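Local coordinates for EDD domain protein, DegV family (Ruminococcus gnavus, PDB 3JR7), which is of unknown function but, like other members of the DegV family, probably binds lipids such as fatty acids, at residues Y22-D27 / G40-V45; E90-D95 / K129-F134; R98-T103 / M158-V163; C29-P34 / G142-A147; S84-M89 / K119-E124. All blocks are in the same frame, centred on the assembly; numbering follows the deposited sequence.

How the contacts relate
Contact 1 comes first along the chain and pairs strands 22-27 and 42-51 of a mixed sheet that also holds strands 98-103 and 130-135. Contacts 2 and 3 use the other two, with centres about 10 Å and 12 Å from that of contact 1. Contact 5 shares helix 85-92 with contact 2, their centres about 9 Å apart. Contacts 2, 3 and 5 interleave along the chain. Contact 4 closes a loop of 107 residues around contacts 2 and 5. Contacts 2 and 3 set helices 85-92 and 160-173 on the two faces of the sheet. Contact 5 packs helix 111-126 on helix 85-92, and contact 4 lies inward, near the second sheet and the ligand pocket.

Contact 1: Y22-D27 / G40-V45; sequences YKVIVD and GGFEHV
Lys23 meets Glu43 in a salt bridge, NZ to OE1 at 2.9 Å. The nitrogen comes from above the carboxylate plane. The lysine chain bends at chi3 (71°), which turns CE toward the glutamate, and CE itself lies 3.4 Å from Glu43 OE1. NZ also bonds Ser91 O. An alanine in place of Lys23 would probably leave Glu43 OE1 without its charged mate and Ser91 O without this donor. On the same face Ile25 CG2 presses on Val45 CG2 at 3.4 Å, tighter than usual for two methyls. On the other face Val24 and Phe42 lie side by side, CB to CD1 at 3.7 Å. His44 ND1 adds a weak bond to Val26 O, which sits at the edge of the ring. Behind these side chains is a parallel ladder. Val24 N bonds Gly41 O at 2.9 Å, and Val26 N bonds Glu43 O. Val24 O and Val26 O receive Glu43 N and Val45 N. The two strands belong to a beta-alpha-beta unit through helix 34-39. Strand 98-103 pairs with the other edge of strand 22-27. Helix 85-92 covers Ile25, and helix 141-155 covers Val24 and Phe42.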
# COMPACT_ATOMS: atom_id res chain seq x y z
N TYR A 22 -2.15 -0.58 22.28
CA TYR A 22 -2.55 -0.99 20.92
C TYR A 22 -1.35 -1.34 20.06
O TYR A 22 -0.27 -0.87 20.32
CB TYR A 22 -3.38 0.11 20.26
CG TYR A 22 -2.62 1.32 19.75
CD1 TYR A 22 -2.22 1.40 18.44
CD2 TYR A 22 -2.39 2.40 20.56
CE1 TYR A 22 -1.57 2.52 17.96
CE2 TYR A 22 -1.71 3.53 20.10
CZ TYR A 22 -1.32 3.58 18.79
OH TYR A 22 -0.63 4.70 18.28
N LYS A 23 -1.56 -2.15 19.04
CA LYS A 23 -0.54 -2.38 18.03
C LYS A 23 -1.18 -2.28 16.64
O LYS A 23 -2.33 -2.71 16.47
CB LYS A 23 0.13 -3.73 18.27
CG LYS A 23 1.36 -3.95 17.44
CD LYS A 23 2.18 -5.17 17.92
CE LYS A 23 1.52 -6.54 17.62
NZ LYS A 23 2.41 -7.82 17.94
N VAL A 24 -0.45 -1.74 15.68
CA VAL A 24 -0.85 -1.68 14.26
C VAL A 24 0.02 -2.58 13.43
O VAL A 24 1.24 -2.33 13.26
CB VAL A 24 -0.78 -0.27 13.65
CG1 VAL A 24 -1.43 -0.26 12.23
CG2 VAL A 24 -1.47 0.78 14.58
N ILE A 25 -0.58 -3.66 12.95
CA ILE A 25 0.09 -4.64 12.12
C ILE A 25 -0.24 -4.32 10.66
O ILE A 25 -1.39 -4.14 10.31
CB ILE A 25 -0.43 -6.05 12.42
CG1 ILE A 25 -0.20 -6.41 13.92
CG2 ILE A 25 0.22 -7.08 11.48
CD1 ILE A 25 -0.99 -7.58 14.36
N VAL A 26 0.76 -4.26 9.82
CA VAL A 26 0.62 -3.91 8.42
C VAL A 26 1.33 -4.96 7.60
O VAL A 26 2.46 -5.34 7.95
CB VAL A 26 1.24 -2.53 8.16
CG1 VAL A 26 0.98 -2.08 6.69
CG2 VAL A 26 0.68 -1.51 9.15
N ASP A 27 0.71 -5.49 6.54
CA ASP A 27 1.46 -6.41 5.70
C ASP A 27 2.58 -5.64 5.00
O ASP A 27 2.59 -4.41 4.97
CB ASP A 27 0.59 -7.24 4.74
CG ASP A 27 -0.05 -6.42 3.61
OD1 ASP A 27 0.54 -5.42 3.11
OD2 ASP A 27 -1.12 -6.86 3.15
N GLY A 40 7.47 2.24 17.18
CA GLY A 40 7.30 0.99 17.95
C GLY A 40 5.88 0.38 17.97
O GLY A 40 5.70 -0.83 18.12
N GLY A 41 4.86 1.21 17.82
CA GLY A 41 3.51 0.67 17.69
C GLY A 41 3.19 0.04 16.32
O GLY A 41 2.10 -0.49 16.17
N PHE A 42 4.09 0.10 15.34
CA PHE A 42 3.83 -0.51 14.01
C PHE A 42 4.67 -1.75 13.80
O PHE A 42 5.86 -1.73 14.10
CB PHE A 42 4.12 0.47 12.88
CG PHE A 42 3.35 1.78 12.98
CD1 PHE A 42 2.04 1.87 12.53
CD2 PHE A 42 3.93 2.90 13.60
CE1 PHE A 42 1.32 3.09 12.67
CE2 PHE A 42 3.23 4.09 13.75
CZ PHE A 42 1.91 4.18 13.27
N GLU A 43 4.06 -2.80 13.25
CA GLU A 43 4.76 -4.05 13.01
C GLU A 43 4.38 -4.58 11.65
O GLU A 43 3.20 -4.54 11.28
CB GLU A 43 4.37 -5.08 14.08
CG GLU A 43 4.90 -6.44 13.82
CD GLU A 43 4.58 -7.47 14.91
OE1 GLU A 43 4.44 -7.10 16.07
OE2 GLU A 43 4.52 -8.68 14.58
N HIS A 44 5.36 -5.09 10.91
CA HIS A 44 5.09 -5.68 9.61
C HIS A 44 4.87 -7.18 9.78
O HIS A 44 5.50 -7.80 10.62
CB HIS A 44 6.26 -5.52 8.60
CG HIS A 44 6.34 -4.19 7.92
ND1 HIS A 44 5.27 -3.62 7.25
CD2 HIS A 44 7.40 -3.37 7.71
CE1 HIS A 44 5.65 -2.49 6.70
NE2 HIS A 44 6.93 -2.29 6.98
N VAL A 45 4.02 -7.73 8.93
CA VAL A 45 3.92 -9.16 8.64
C VAL A 45 4.30 -9.34 7.19
O VAL A 45 3.68 -8.74 6.28
CB VAL A 45 2.49 -9.70 8.96
CG1 VAL A 45 2.31 -11.11 8.48
CG2 VAL A 45 2.27 -9.64 10.46

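Contact 2: E90-D95 / K129-F134; sequences ESYHCD and KQIHVF. With PO4 (phosphate ion), chain D.
Tyr92, in the last turn of helix 85-92, stands over Ile131 of strand 130-135, their CA atoms 7.6 Å apart. The ring of Tyr92 takes Ile131 CG2 over the centre of one face, a CH-pi contact with the methyl 4.1 Å from the centroid. Ile131 CD1 reaches Tyr92 CD2 at 3.9 Å. The two side chains cross at about a right angle. Farther along the strand Val133 CG2 touches Tyr92 OH, whose hydrogen-bond partner is Ala115 O. This is helix-on-sheet packing of an alpha/beta fold, with Tyr92 also resting on Ile99 and Val101 of the neighbouring parallel strand. Lys129 runs out extended to the end of the helix. Its NZ bonds Tyr92 O at 2.9 Å, nearly along the C=O axis. A second bond goes to Cys94 O at 3.2 Å, from above that carbonyl plane, and a third to Ala96 O. Three carbonyls thus grip one ammonium group, and the helix C-terminus probably favours its charge. Gln130 NE2 bonds phosphate O1 at 3.2 Å, and more weakly O3; the ion probably comes from the crystallisation liquor.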
# COMPACT_ATOMS: atom_id res chain seq x y z
N GLU A 90 0.02 -15.15 15.32
CA GLU A 90 1.13 -14.93 16.23
C GLU A 90 1.37 -13.43 16.47
O GLU A 90 1.71 -13.03 17.59
CB GLU A 90 2.40 -15.61 15.70
CG GLU A 90 2.29 -17.15 15.70
CD GLU A 90 3.35 -17.88 14.83
OE1 GLU A 90 4.31 -17.22 14.36
OE2 GLU A 90 3.20 -19.12 14.62
N SER A 91 1.18 -12.59 15.45
CA SER A 91 1.34 -11.15 15.62
C SER A 91 0.25 -10.54 16.51
O SER A 91 0.45 -9.49 17.11
CB SER A 91 1.38 -10.43 14.28
OG SER A 91 0.06 -10.31 13.69
N TYR A 92 -0.90 -11.18 16.57
CA TYR A 92 -2.00 -10.68 17.41
C TYR A 92 -1.74 -11.00 18.88
O TYR A 92 -2.17 -10.30 19.80
CB TYR A 92 -3.35 -11.28 16.98
CG TYR A 92 -3.74 -11.13 15.53
CD1 TYR A 92 -3.15 -10.17 14.69
CD2 TYR A 92 -4.73 -11.95 14.98
CE1 TYR A 92 -3.52 -10.04 13.35
CE2 TYR A 92 -5.11 -11.82 13.68
CZ TYR A 92 -4.50 -10.86 12.84
OH TYR A 92 -4.91 -10.74 11.53
N HIS A 93 -1.05 -12.10 19.13
CA HIS A 93 -0.81 -12.56 20.51
C HIS A 93 0.34 -11.76 21.13
O HIS A 93 1.53 -11.98 20.81
CB HIS A 93 -0.49 -14.05 20.44
CG HIS A 93 -0.27 -14.69 21.77
ND1 HIS A 93 -1.21 -14.68 22.77
CD2 HIS A 93 0.76 -15.44 22.23
CE1 HIS A 93 -0.75 -15.35 23.82
NE2 HIS A 93 0.44 -15.83 23.50
N CYS A 94 -0.02 -10.80 21.99
CA CYS A 94 0.93 -9.88 22.63
C CYS A 94 0.20 -9.10 23.71
O CYS A 94 -0.98 -9.27 23.92
CB CYS A 94 1.53 -8.91 21.62
SG CYS A 94 0.27 -7.81 20.85
N ASP A 95 0.91 -8.21 24.39
CA ASP A 95 0.37 -7.49 25.53
C ASP A 95 -0.55 -6.32 25.17
O ASP A 95 -1.17 -5.74 26.07
CB ASP A 95 1.54 -6.92 26.40
CG ASP A 95 2.22 -7.98 27.21
OD1 ASP A 95 1.71 -9.12 27.34
OD2 ASP A 95 3.30 -7.68 27.76
N LYS A 129 -10.52 -11.14 21.67
CA LYS A 129 -9.64 -9.98 21.78
C LYS A 129 -10.16 -8.95 20.80
O LYS A 129 -10.80 -9.31 19.81
CB LYS A 129 -8.19 -10.36 21.47
CG LYS A 129 -7.17 -9.27 21.80
CD LYS A 129 -5.69 -9.68 21.57
CE LYS A 129 -4.79 -8.73 22.31
NZ LYS A 129 -3.40 -8.82 21.94
N GLN A 130 -9.88 -7.67 21.08
CA GLN A 130 -10.25 -6.62 20.16
C GLN A 130 -9.23 -6.62 19.04
O GLN A 130 -8.15 -6.06 19.16
CB GLN A 130 -10.31 -5.26 20.87
CG GLN A 130 -11.57 -5.09 21.78
CD GLN A 130 -11.41 -3.94 22.79
OE1 GLN A 130 -10.40 -3.83 23.43
NE2 GLN A 130 -12.40 -3.10 22.89
N ILE A 131 -9.60 -7.28 17.94
CA ILE A 131 -8.81 -7.35 16.73
C ILE A 131 -9.69 -6.95 15.55
O ILE A 131 -10.78 -7.49 15.34
CB ILE A 131 -8.33 -8.78 16.47
CG1 ILE A 131 -7.54 -9.32 17.66
CG2 ILE A 131 -7.45 -8.82 15.19
CD1 ILE A 131 -7.34 -10.85 17.64
N HIS A 132 -9.23 -5.99 14.77
CA HIS A 132 -9.94 -5.57 13.57
C HIS A 132 -9.02 -5.56 12.38
O HIS A 132 -7.93 -4.95 12.43
CB HIS A 132 -10.62 -4.20 13.73
CG HIS A 132 -11.46 -3.84 12.55
ND1 HIS A 132 -12.75 -4.29 12.41
CD2 HIS A 132 -11.15 -3.21 11.38
CE1 HIS A 132 -13.23 -3.89 11.24
NE2 HIS A 132 -12.28 -3.23 10.60
N VAL A 133 -9.44 -6.22 11.30
CA VAL A 133 -8.69 -6.25 10.05
C VAL A 133 -9.30 -5.21 9.05
O VAL A 133 -10.49 -5.32 8.68
CB VAL A 133 -8.71 -7.64 9.42
CG1 VAL A 133 -7.89 -7.64 8.14
CG2 VAL A 133 -8.14 -8.69 10.41
N PHE A 134 -8.50 -4.22 8.63
CA PHE A 134 -8.92 -3.21 7.65
C PHE A 134 -8.46 -3.69 6.25
O PHE A 134 -7.28 -3.91 5.99
CB PHE A 134 -8.32 -1.84 7.93
CG PHE A 134 -8.72 -1.22 9.22
CD1 PHE A 134 -9.94 -0.59 9.36
CD2 PHE A 134 -7.84 -1.22 10.30
CE1 PHE A 134 -10.32 -0.02 10.59
CE2 PHE A 134 -8.18 -0.66 11.50
CZ PHE A 134 -9.42 -0.06 11.66
P PO4 D . -12.33 0.26 24.36
O1 PO4 D . -11.19 -0.74 24.64
O2 PO4 D . -11.85 1.24 23.33
O3 PO4 D . -13.51 -0.45 23.77
O4 PO4 D . -12.85 0.97 25.59

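Contact 3: R98-T103 / M158-V163; sequences RIYVVT and MTFEEV. With PO4 (phosphate ion), chain D.
The side chains of Tyr100 and Phe160 point in opposite directions, their rings offset with little overlap and their planes 30° apart. The centroids are 5.4 Å apart. Phe160 CE1 lies 3.6 Å from Tyr100 CE1, and Phe160 CD1 comes as near to Tyr100 OH. Val163 crosses Tyr100 at about a right angle. Val163 CG1 is 3.5 Å from Tyr100 CE1, and Val163 CG2 is 3.4 Å from Tyr100 OH. Tyr100 OH bonds Glu154 OE2, the atom that also pairs with Arg98 NE. A phenylalanine in place of Tyr100 would probably leave Glu154 held by Arg98 with no hydroxyl partner, and lose the contact with Val163 CG2. The aliphatic part of Arg98 also packs on Phe160, CD 3.8 Å from Phe160 CB. Phe160 CE1, at the ring edge, meets Ile99 O. Thr159 and Glu162 form a capping box: Glu162 N bonds Thr159 OG1, and Thr159 N bonds Glu162 OE1. The first turn of helix 160-173 thus covers one face of the sheet at strand 98-103, the helix-on-sheet layering of an alpha/beta fold.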
# COMPACT_ATOMS: atom_id res chain seq x y z
N ARG A 98 -5.51 -3.67 22.05
CA ARG A 98 -6.22 -3.43 20.80
C ARG A 98 -5.30 -3.71 19.63
O ARG A 98 -4.21 -3.15 19.53
CB ARG A 98 -6.73 -1.99 20.77
CG ARG A 98 -7.57 -1.63 22.00
CD ARG A 98 -8.12 -0.22 21.98
NE ARG A 98 -7.08 0.77 22.12
CZ ARG A 98 -6.42 1.09 23.25
NH1 ARG A 98 -6.66 0.41 24.40
NH2 ARG A 98 -5.51 2.07 23.25
N ILE A 99 -5.75 -4.57 18.72
CA ILE A 99 -4.99 -4.93 17.53
C ILE A 99 -5.70 -4.45 16.26
O ILE A 99 -6.86 -4.79 16.01
CB ILE A 99 -4.80 -6.44 17.43
CG1 ILE A 99 -4.18 -6.97 18.74
CG2 ILE A 99 -3.92 -6.77 16.18
CD1 ILE A 99 -2.72 -6.48 19.03
N TYR A 100 -4.98 -3.68 15.46
CA TYR A 100 -5.50 -3.14 14.19
C TYR A 100 -4.64 -3.72 13.10
O TYR A 100 -3.43 -3.63 13.19
CB TYR A 100 -5.40 -1.61 14.17
CG TYR A 100 -6.12 -0.92 15.29
CD1 TYR A 100 -7.50 -0.76 15.25
CD2 TYR A 100 -5.42 -0.39 16.37
CE1 TYR A 100 -8.18 -0.14 16.29
CE2 TYR A 100 -6.09 0.28 17.41
CZ TYR A 100 -7.47 0.39 17.36
OH TYR A 100 -8.15 1.03 18.34
N VAL A 101 -5.22 -4.31 12.09
CA VAL A 101 -4.46 -4.95 11.01
C VAL A 101 -4.79 -4.23 9.70
O VAL A 101 -5.98 -3.97 9.41
CB VAL A 101 -4.79 -6.45 10.91
CG1 VAL A 101 -3.77 -7.21 9.99
CG2 VAL A 101 -4.83 -7.10 12.30
N VAL A 102 -3.78 -3.87 8.93
CA VAL A 102 -3.99 -3.17 7.65
C VAL A 102 -3.38 -3.98 6.54
O VAL A 102 -2.20 -4.34 6.63
CB VAL A 102 -3.33 -1.80 7.66
CG1 VAL A 102 -3.60 -1.08 6.26
CG2 VAL A 102 -3.85 -0.97 8.84
N THR A 103 -4.17 -4.34 5.55
CA THR A 103 -3.75 -5.22 4.47
C THR A 103 -3.96 -4.62 3.12
O THR A 103 -4.76 -3.69 2.93
CB THR A 103 -4.48 -6.61 4.47
OG1 THR A 103 -5.84 -6.46 4.03
CG2 THR A 103 -4.44 -7.27 5.87
N MSE A 158 -9.88 7.90 21.04
CA MSE A 158 -11.08 7.18 20.65
C MSE A 158 -11.15 5.81 21.33
O MSE A 158 -10.13 5.23 21.68
CB MSE A 158 -11.15 7.03 19.13
CG MSE A 158 -11.32 8.32 18.46
SE MSE A 158 -11.70 8.13 16.60
CE MSE A 158 -13.52 8.81 16.47
N THR A 159 -12.36 5.30 21.51
CA THR A 159 -12.52 3.88 21.85
C THR A 159 -12.10 3.01 20.66
O THR A 159 -11.98 3.50 19.52
CB THR A 159 -13.97 3.55 22.17
OG1 THR A 159 -14.74 3.71 20.97
CG2 THR A 159 -14.50 4.52 23.29
N PHE A 160 -11.90 1.74 20.92
CA PHE A 160 -11.63 0.76 19.83
C PHE A 160 -12.64 0.86 18.67
O PHE A 160 -12.24 1.02 17.50
CB PHE A 160 -11.58 -0.65 20.40
CG PHE A 160 -11.33 -1.76 19.36
CD1 PHE A 160 -10.09 -1.92 18.78
CD2 PHE A 160 -12.32 -2.64 19.02
CE1 PHE A 160 -9.85 -2.92 17.85
CE2 PHE A 160 -12.12 -3.65 18.09
CZ PHE A 160 -10.86 -3.79 17.49
N GLU A 161 -13.93 0.79 18.97
CA GLU A 161 -14.93 0.86 17.91
C GLU A 161 -14.96 2.20 17.21
O GLU A 161 -15.26 2.22 16.03
CB GLU A 161 -16.31 0.48 18.40
CG GLU A 161 -16.33 -0.94 18.95
CD GLU A 161 -16.51 -1.98 17.86
OE1 GLU A 161 -17.36 -1.81 16.92
OE2 GLU A 161 -15.81 -3.00 17.94
N GLU A 162 -14.68 3.29 17.91
CA GLU A 162 -14.55 4.60 17.27
C GLU A 162 -13.38 4.67 16.28
O GLU A 162 -13.51 5.23 15.18
CB GLU A 162 -14.46 5.76 18.27
CG GLU A 162 -15.81 6.12 18.93
CD GLU A 162 -15.68 6.93 20.21
OE1 GLU A 162 -14.55 7.05 20.73
OE2 GLU A 162 -16.72 7.45 20.73
N VAL A 163 -12.26 4.10 16.66
CA VAL A 163 -11.12 4.03 15.75
C VAL A 163 -11.53 3.22 14.51
O VAL A 163 -11.27 3.64 13.37
CB VAL A 163 -9.88 3.38 16.41
CG1 VAL A 163 -8.73 3.19 15.35
CG2 VAL A 163 -9.39 4.17 17.67
P PO4 D . -12.33 0.26 24.36
O1 PO4 D . -11.19 -0.74 24.64
O2 PO4 D . -11.85 1.24 23.33
O3 PO4 D . -13.51 -0.45 23.77
O4 PO4 D . -12.85 0.97 25.59

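Contact 4: C29-P34 / G142-A147; sequences CGEFTP and GETLIA
The loop that leaves strand 22-27 meets the start of helix 141-155 at Gly30, Glu31, Glu143 and Thr144, beside the ligand pocket. Thr144 OG1 donates to Glu31 O at 2.7 Å, in the carbonyl plane and on a lone pair. OG1 lies anti to the carbonyl carbon (chi1 -51°), which turns it to the loop. Gly30 packs closely on Glu143, its CA 3.8 Å from Glu143 CB; Gly30 has no CB to hold the two apart. Glu143 OE2 touches Cys29 CB at 3.4 Å. Glu143 OE1 lies close to Asp27 OD1, so one of the two acids may be protonated. The Glu31 carboxylate is held outside the contact: OE2 by Ser282 N and Ser285 OG, OE1 by Ser140 OG. Cys29 lies next to a bound polyether, probably from the crystallisation liquor, whose pocket is consistent with the lipid site of the family. Around the contact, Ala147 packs on Val24 and Val26 of one sheet, while Thr144 and Thr33 pack on Phe277 of strand 275-280 in the other.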
# COMPACT_ATOMS: atom_id res chain seq x y z
N CYS A 29 3.67 -4.95 2.20
CA CYS A 29 3.45 -4.04 1.06
C CYS A 29 3.39 -2.60 1.53
O CYS A 29 3.92 -1.69 0.86
CB CYS A 29 2.20 -4.44 0.27
SG CYS A 29 2.04 -3.47 -1.23
N GLY A 30 2.82 -2.38 2.70
CA GLY A 30 2.65 -1.05 3.22
C GLY A 30 3.93 -0.50 3.76
O GLY A 30 4.42 -1.04 4.77
N GLU A 31 4.47 0.57 3.16
CA GLU A 31 5.77 1.10 3.57
C GLU A 31 5.69 1.76 4.93
O GLU A 31 4.68 2.30 5.26
CB GLU A 31 6.31 2.13 2.54
CG GLU A 31 6.69 1.62 1.18
CD GLU A 31 5.53 1.24 0.29
OE1 GLU A 31 4.37 1.70 0.54
OE2 GLU A 31 5.79 0.48 -0.67
N PHE A 32 6.76 1.72 5.74
CA PHE A 32 6.88 2.55 6.96
C PHE A 32 7.83 3.70 6.73
O PHE A 32 8.90 3.48 6.17
CB PHE A 32 7.42 1.78 8.18
CG PHE A 32 6.47 0.74 8.74
CD1 PHE A 32 5.15 0.63 8.31
CD2 PHE A 32 6.93 -0.14 9.71
CE1 PHE A 32 4.31 -0.35 8.83
CE2 PHE A 32 6.12 -1.08 10.24
CZ PHE A 32 4.79 -1.21 9.79
N THR A 33 7.48 4.89 7.18
CA THR A 33 8.41 5.99 7.23
C THR A 33 9.40 5.77 8.37
O THR A 33 9.18 4.94 9.24
CB THR A 33 7.70 7.32 7.48
OG1 THR A 33 6.97 7.25 8.72
CG2 THR A 33 6.77 7.66 6.34
N PRO A 34 10.52 6.54 8.37
CA PRO A 34 11.49 6.44 9.49
C PRO A 34 10.81 6.62 10.84
O PRO A 34 11.06 5.88 11.79
CB PRO A 34 12.44 7.62 9.23
CG PRO A 34 12.40 7.84 7.74
CD PRO A 34 10.97 7.48 7.32
N GLY A 142 -1.09 3.57 0.41
CA GLY A 142 -2.50 3.51 0.87
C GLY A 142 -2.57 2.84 2.25
O GLY A 142 -3.24 3.33 3.16
N GLU A 143 -1.84 1.74 2.42
CA GLU A 143 -1.79 1.04 3.73
C GLU A 143 -1.11 1.90 4.79
O GLU A 143 -1.54 1.98 5.96
CB GLU A 143 -1.06 -0.29 3.58
CG GLU A 143 -1.78 -1.27 2.63
CD GLU A 143 -0.97 -2.54 2.39
OE1 GLU A 143 -0.61 -3.21 3.36
OE2 GLU A 143 -0.70 -2.84 1.21
N THR A 144 -0.02 2.55 4.38
CA THR A 144 0.77 3.40 5.24
C THR A 144 -0.14 4.47 5.82
O THR A 144 -0.17 4.69 7.05
CB THR A 144 1.90 4.10 4.45
OG1 THR A 144 2.65 3.13 3.71
CG2 THR A 144 2.78 4.87 5.37
N LEU A 145 -0.89 5.11 4.94
CA LEU A 145 -1.75 6.22 5.38
C LEU A 145 -2.86 5.75 6.33
O LEU A 145 -3.18 6.43 7.30
CB LEU A 145 -2.35 6.95 4.18
CG LEU A 145 -1.44 7.95 3.48
CD1 LEU A 145 -2.09 8.43 2.18
CD2 LEU A 145 -1.08 9.11 4.39
N ILE A 146 -3.40 4.57 6.08
CA ILE A 146 -4.40 3.95 6.98
C ILE A 146 -3.79 3.68 8.39
O ILE A 146 -4.38 4.06 9.39
CB ILE A 146 -4.98 2.65 6.36
CG1 ILE A 146 -5.79 2.99 5.08
CG2 ILE A 146 -5.89 1.91 7.34
CD1 ILE A 146 -6.05 1.79 4.20
N ALA A 147 -2.57 3.12 8.43
CA ALA A 147 -1.84 2.90 9.67
C ALA A 147 -1.66 4.22 10.45
O ALA A 147 -1.88 4.25 11.68
CB ALA A 147 -0.46 2.26 9.42

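Contact 5: S84-M89 / K119-E124; sequences SPERYM and KNLYEE
Met89, a selenomethionine, and Tyr122 bring the two helices closest, with their CA atoms 5.4 Å apart. The axes of the short segments 85-89 and 119-124 approach to 8.6 Å at a crossing angle of -58°. Met89 CG is anti to the backbone N (chi1 -174°) and lies on the other helix backbone, 3.7 Å from Tyr122 N. Its SE reaches Leu121 CB at 3.8 Å, and the two side chains cross at about a right angle. Tyr122 turns its ring edge to Met89 O. This is the packed part, and Tyr122 is backed by Tyr92, His93 and Lys129. The other side is thinner and more open to solvent. There Leu121 CD1 touches Pro85 CB at 3.9 Å and the carboxylate oxygen Glu86 OE2 at 3.7 Å, and Glu86 is exposed. Ser84, at the N-cap position, accepts from Arg87 N and caps the start of helix 85-92. Across the segments there is no hydrogen bond or salt bridge. The two helices therefore hold together here by shape and van der Waals contact.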
# COMPACT_ATOMS: atom_id res chain seq x y z
N SER A 84 0.75 -16.13 5.97
CA SER A 84 -0.13 -17.20 6.37
C SER A 84 -1.00 -16.76 7.54
O SER A 84 -0.64 -15.88 8.31
CB SER A 84 0.69 -18.40 6.82
OG SER A 84 1.30 -18.10 8.04
N PRO A 85 -2.13 -17.45 7.74
CA PRO A 85 -2.98 -17.10 8.87
C PRO A 85 -2.24 -17.27 10.19
O PRO A 85 -2.49 -16.52 11.13
CB PRO A 85 -4.13 -18.08 8.77
CG PRO A 85 -4.20 -18.36 7.25
CD PRO A 85 -2.79 -18.36 6.80
N GLU A 86 -1.30 -18.21 10.23
CA GLU A 86 -0.61 -18.52 11.47
C GLU A 86 0.33 -17.39 11.84
O GLU A 86 0.45 -17.07 13.01
CB GLU A 86 0.16 -19.83 11.35
CG GLU A 86 -0.81 -21.04 11.26
CD GLU A 86 -1.51 -21.20 9.88
OE1 GLU A 86 -0.97 -20.72 8.85
OE2 GLU A 86 -2.59 -21.87 9.85
N ARG A 87 0.99 -16.80 10.84
CA ARG A 87 1.81 -15.65 11.11
C ARG A 87 0.98 -14.47 11.63
O ARG A 87 1.44 -13.73 12.48
CB ARG A 87 2.55 -15.19 9.87
CG ARG A 87 3.98 -14.77 10.17
CD ARG A 87 4.97 -15.85 9.64
NE ARG A 87 4.45 -16.31 8.35
CZ ARG A 87 4.34 -15.56 7.24
NH1 ARG A 87 4.78 -14.27 7.23
NH2 ARG A 87 3.79 -16.11 6.15
N TYR A 88 -0.20 -14.26 11.08
CA TYR A 88 -1.03 -13.16 11.56
C TYR A 88 -1.46 -13.43 12.99
O TYR A 88 -1.38 -12.55 13.87
CB TYR A 88 -2.23 -12.96 10.66
CG TYR A 88 -1.99 -12.07 9.46
CD1 TYR A 88 -1.78 -10.70 9.62
CD2 TYR A 88 -2.10 -12.57 8.15
CE1 TYR A 88 -1.61 -9.89 8.57
CE2 TYR A 88 -1.98 -11.73 7.05
CZ TYR A 88 -1.72 -10.39 7.29
OH TYR A 88 -1.59 -9.53 6.25
N MSE A 89 -1.89 -14.67 13.24
CA MSE A 89 -2.28 -15.05 14.61
C MSE A 89 -1.20 -14.75 15.63
O MSE A 89 -1.46 -14.17 16.68
CB MSE A 89 -2.69 -16.53 14.70
CG MSE A 89 -3.23 -16.88 16.09
SE MSE A 89 -3.33 -18.81 16.39
CE MSE A 89 -1.46 -19.03 16.97
N LYS A 119 -7.41 -14.23 12.82
CA LYS A 119 -8.24 -13.81 13.94
C LYS A 119 -9.14 -14.96 14.43
O LYS A 119 -9.32 -15.17 15.65
CB LYS A 119 -9.07 -12.57 13.56
CG LYS A 119 -10.10 -12.22 14.58
CD LYS A 119 -10.89 -11.00 14.17
CE LYS A 119 -11.98 -10.75 15.23
NZ LYS A 119 -12.61 -9.43 15.10
N ASN A 120 -9.67 -15.76 13.50
CA ASN A 120 -10.49 -16.91 13.90
C ASN A 120 -9.66 -17.92 14.69
O ASN A 120 -10.07 -18.39 15.75
CB ASN A 120 -11.17 -17.52 12.68
CG ASN A 120 -12.20 -16.57 12.08
OD1 ASN A 120 -12.71 -15.72 12.78
ND2 ASN A 120 -12.45 -16.67 10.81
N LEU A 121 -8.45 -18.19 14.20
CA LEU A 121 -7.53 -19.10 14.88
C LEU A 121 -7.17 -18.53 16.25
O LEU A 121 -7.17 -19.26 17.26
CB LEU A 121 -6.27 -19.33 14.03
CG LEU A 121 -6.50 -20.02 12.67
CD1 LEU A 121 -5.16 -20.11 11.91
CD2 LEU A 121 -7.19 -21.41 12.87
N TYR A 122 -6.86 -17.23 16.30
CA TYR A 122 -6.56 -16.58 17.61
C TYR A 122 -7.64 -16.87 18.64
O TYR A 122 -7.35 -17.21 19.80
CB TYR A 122 -6.40 -15.03 17.48
CG TYR A 122 -6.01 -14.42 18.79
CD1 TYR A 122 -4.68 -14.30 19.16
CD2 TYR A 122 -6.97 -14.06 19.71
CE1 TYR A 122 -4.33 -13.81 20.41
CE2 TYR A 122 -6.62 -13.56 20.97
CZ TYR A 122 -5.31 -13.45 21.30
OH TYR A 122 -4.97 -13.01 22.54
N GLU A 123 -8.88 -16.68 18.23
CA GLU A 123 -9.98 -16.77 19.16
C GLU A 123 -10.21 -18.21 19.61
O GLU A 123 -10.58 -18.42 20.77
CB GLU A 123 -11.21 -16.06 18.60
CG GLU A 123 -10.92 -14.55 18.56
CD GLU A 123 -12.11 -13.65 18.29
OE1 GLU A 123 -12.94 -14.00 17.44
OE2 GLU A 123 -12.16 -12.55 18.93
N GLU A 124 -9.90 -19.18 18.73
CA GLU A 124 -9.96 -20.59 19.08
C GLU A 124 -8.89 -20.97 20.06
O GLU A 124 -9.12 -21.85 20.87
CB GLU A 124 -9.82 -21.49 17.85
CG GLU A 124 -10.98 -21.36 16.95
CD GLU A 124 -10.77 -22.00 15.60
OE1 GLU A 124 -9.72 -22.65 15.39
OE2 GLU A 124 -11.66 -21.83 14.76